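Long-range contact in CRISPR-associated protein, Cse1 family (Acidimicrobium ferrooxidans, PDB 4H3T), which is probably the large Cse1 subunit of a type I-E Cascade complex, the RNA-guided surveillance assembly of CRISPR immunity against invading DNA: residues Ser174-Ala179 / Lys189-Ile194. The protein carries 1 engineered substitution. Numbering follows the deposited sequence.
Sequences SDKTGA and KDTPAI
The side chain of Lys176 leaves its backbone with CG in the crowded position between N and the carbonyl carbon (chi1 70°) and then runs out extended beyond CG, crossing obliquely the side chain of Lys189, which has the same first torsion. CB of Lys176 lies 3.7 Å from OG1 of Thr191. Farther out, CD of Lys176 meets CD of Lys189 at 3.9 Å, methylene against methylene. At the tips NZ of Lys176 and NZ of Lys189 come within 4.0 Å, a like-charge approach whose repulsion is probably softened by solvent, since both lysines are exposed. Beneath this pair the backbones are joined by a single hydrogen bond, Asp190 N to Lys176 O at 2.8 Å, the donor lying in the carbonyl plane. The two segments, bridged singly between Thr177 and Lys189, run roughly antiparallel and close a coil excursion between helices 157-170 and 196-199, packed along strand 275-289 of a mixed sheet in this Cse1-family protein. A water lies within hydrogen-bonding distance of both Thr177 O and Asp190 O and could bridge them, linking the two segments a second time. Asp175, at the centre of an inverse gamma turn, offers its carbonyl to the ring of Pro192: O of Asp175 is 3.2 Å from CD of Pro192, and CG of the ring lies almost as near. An alanine in place of Pro192, without CG and CD, would probably leave the carbonyl of Asp175 less closely packed and the segment's backbone less restrained. Both aspartates send their carboxylates elsewhere: Asp175 forms salt bridges with Arg263 and Arg167, while Asp190, CG anti to its backbone N (chi1 177°), pairs with Arg246 and accepts a hydrogen bond from Asn182.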
ATOM      1  N   SER A 174       8.550 -13.483 -13.211  1.00 41.76           N
ATOM      2  CA  SER A 174       8.384 -14.945 -13.383  1.00 44.33           C
ATOM      3  C   SER A 174       7.247 -15.280 -14.351  1.00 47.25           C
ATOM      4  O   SER A 174       7.197 -16.409 -14.809  1.00 44.33           O
ATOM      5  CB  SER A 174       8.067 -15.631 -12.042  1.00 45.81           C
ATOM      6  OG  SER A 174       9.182 -15.490 -11.180  1.00 63.66           O
ATOM      7  N   ASP A 175       6.351 -14.343 -14.683  1.00 41.63           N
ATOM      8  CA  ASP A 175       5.176 -14.640 -15.539  1.00 39.94           C
ATOM      9  C   ASP A 175       5.580 -14.547 -17.026  1.00 43.91           C
ATOM     10  O   ASP A 175       4.996 -13.793 -17.769  1.00 43.92           O
ATOM     11  CB  ASP A 175       4.042 -13.643 -15.199  1.00 41.11           C
ATOM     12  CG  ASP A 175       3.549 -13.700 -13.782  1.00 45.99           C
ATOM     13  OD1 ASP A 175       3.740 -14.757 -13.121  1.00 45.98           O
ATOM     14  OD2 ASP A 175       2.910 -12.721 -13.338  1.00 39.49           O
ATOM     15  N   LYS A 176       6.603 -15.320 -17.410  1.00 41.81           N
ATOM     16  CA  LYS A 176       7.336 -15.285 -18.681  1.00 43.09           C
ATOM     17  C   LYS A 176       6.928 -16.351 -19.686  1.00 47.06           C
ATOM     18  O   LYS A 176       7.359 -16.263 -20.833  1.00 45.85           O
ATOM     19  CB  LYS A 176       8.853 -15.425 -18.411  1.00 46.30           C
ATOM     20  CG  LYS A 176       9.274 -16.840 -17.910  1.00 47.10           C
ATOM     21  CD  LYS A 176      10.693 -16.918 -17.453  1.00 59.12           C
ATOM     22  CE  LYS A 176      11.017 -18.304 -16.839  1.00 50.86           C
ATOM     23  NZ  LYS A 176      12.448 -18.607 -16.954  1.00 72.96           N
ATOM     24  N   THR A 177       6.107 -17.333 -19.293  1.00 47.57           N
ATOM     25  CA  THR A 177       5.546 -18.378 -20.180  1.00 48.00           C
ATOM     26  C   THR A 177       5.117 -17.719 -21.482  1.00 49.48           C
ATOM     27  O   THR A 177       4.367 -16.742 -21.429  1.00 46.35           O
ATOM     28  CB  THR A 177       4.270 -18.988 -19.461  1.00 58.99           C
ATOM     29  OG1 THR A 177       4.639 -19.570 -18.219  1.00 62.94           O
ATOM     30  CG2 THR A 177       3.562 -20.023 -20.270  1.00 62.23           C
ATOM     31  N   GLY A 178       5.589 -18.215 -22.615  1.00 46.07           N
ATOM     32  CA  GLY A 178       5.238 -17.625 -23.886  1.00 46.35           C
ATOM     33  C   GLY A 178       3.836 -18.021 -24.310  1.00 49.48           C
ATOM     34  O   GLY A 178       3.452 -19.187 -24.195  1.00 47.73           O
ATOM     35  N   ALA A 179       3.111 -17.093 -24.921  1.00 48.20           N
ATOM     36  CA  ALA A 179       1.789 -17.369 -25.463  1.00 47.98           C
ATOM     37  C   ALA A 179       1.880 -17.541 -26.973  1.00 50.44           C
ATOM     38  O   ALA A 179       2.558 -16.757 -27.667  1.00 47.22           O
ATOM     39  CB  ALA A 179       0.825 -16.244 -25.128  1.00 48.23           C
ATOM     40  N   LYS A 189       9.780 -17.867 -24.349  1.00 48.70           N
ATOM     41  CA  LYS A 189       9.251 -16.985 -23.307  1.00 47.80           C
ATOM     42  C   LYS A 189       9.121 -15.525 -23.775  1.00 52.29           C
ATOM     43  O   LYS A 189       9.669 -15.131 -24.808  1.00 51.54           O
ATOM     44  CB  LYS A 189      10.198 -17.075 -22.083  1.00 50.76           C
ATOM     45  CG  LYS A 189      11.577 -16.525 -22.284  1.00 64.81           C
ATOM     46  CD  LYS A 189      12.368 -16.694 -20.988  1.00 67.46           C
ATOM     47  CE  LYS A 189      13.820 -16.269 -20.998  1.00 77.40           C
ATOM     48  NZ  LYS A 189      14.408 -16.268 -19.614  1.00 75.31           N
ATOM     49  N   ASP A 190       8.332 -14.746 -23.031  1.00 47.01           N
ATOM     50  CA  ASP A 190       8.278 -13.280 -23.192  1.00 45.84           C
ATOM     51  C   ASP A 190       8.178 -12.712 -21.760  1.00 49.09           C
ATOM     52  O   ASP A 190       7.120 -12.835 -21.143  1.00 45.14           O
ATOM     53  CB  ASP A 190       7.151 -12.828 -24.105  1.00 47.62           C
ATOM     54  CG  ASP A 190       7.023 -11.308 -24.244  1.00 51.29           C
ATOM     55  OD1 ASP A 190       7.958 -10.581 -23.832  1.00 52.01           O
ATOM     56  OD2 ASP A 190       5.959 -10.838 -24.705  1.00 53.20           O
ATOM     57  N   THR A 191       9.285 -12.171 -21.241  1.00 47.48           N
ATOM     58  CA  THR A 191       9.430 -11.740 -19.860  1.00 47.37           C
ATOM     59  C   THR A 191       8.824 -10.378 -19.563  1.00 47.68           C
ATOM     60  O   THR A 191       9.287  -9.368 -20.071  1.00 47.03           O
ATOM     61  CB  THR A 191      10.919 -11.767 -19.450  1.00 52.13           C
ATOM     62  OG1 THR A 191      11.391 -13.101 -19.688  1.00 52.53           O
ATOM     63  CG2 THR A 191      11.132 -11.473 -17.947  1.00 50.67           C
ATOM     64  N   PRO A 192       7.818 -10.304 -18.684  1.00 42.16           N
ATOM     65  CA  PRO A 192       7.252  -8.978 -18.357  1.00 41.72           C
ATOM     66  C   PRO A 192       8.015  -8.253 -17.262  1.00 44.64           C
ATOM     67  O   PRO A 192       8.788  -8.846 -16.511  1.00 44.40           O
ATOM     68  CB  PRO A 192       5.843  -9.335 -17.850  1.00 42.14           C
ATOM     69  CG  PRO A 192       6.037 -10.669 -17.170  1.00 43.76           C
ATOM     70  CD  PRO A 192       7.116 -11.383 -17.953  1.00 42.36           C
ATOM     71  N   ALA A 193       7.687  -6.986 -17.082  1.00 44.62           N
ATOM     72  CA  ALA A 193       8.099  -6.211 -15.917  1.00 43.62           C
ATOM     73  C   ALA A 193       7.198  -6.658 -14.745  1.00 42.80           C
ATOM     74  O   ALA A 193       6.155  -7.309 -14.953  1.00 40.23           O
ATOM     75  CB  ALA A 193       7.939  -4.685 -16.186  1.00 44.70           C
ATOM     76  N   ILE A 194       7.500  -6.200 -13.535  1.00 41.74           N
ATOM     77  CA  ILE A 194       6.595  -6.432 -12.398  1.00 40.33           C
ATOM     78  C   ILE A 194       5.258  -5.709 -12.664  1.00 40.72           C
ATOM     79  O   ILE A 194       5.227  -4.773 -13.461  1.00 39.03           O
ATOM     80  CB  ILE A 194       7.180  -6.005 -11.056  1.00 42.54           C
ATOM     81  CG1 ILE A 194       7.437  -4.465 -11.005  1.00 41.70           C
ATOM     82  CG2 ILE A 194       8.468  -6.811 -10.774  1.00 42.66           C
ATOM     83  CD1 ILE A 194       8.062  -3.996  -9.724  1.00 43.05           C
TER
HETATM   84  O   HOH W   1       4.762 -14.192 -21.755  1.00 41.41           O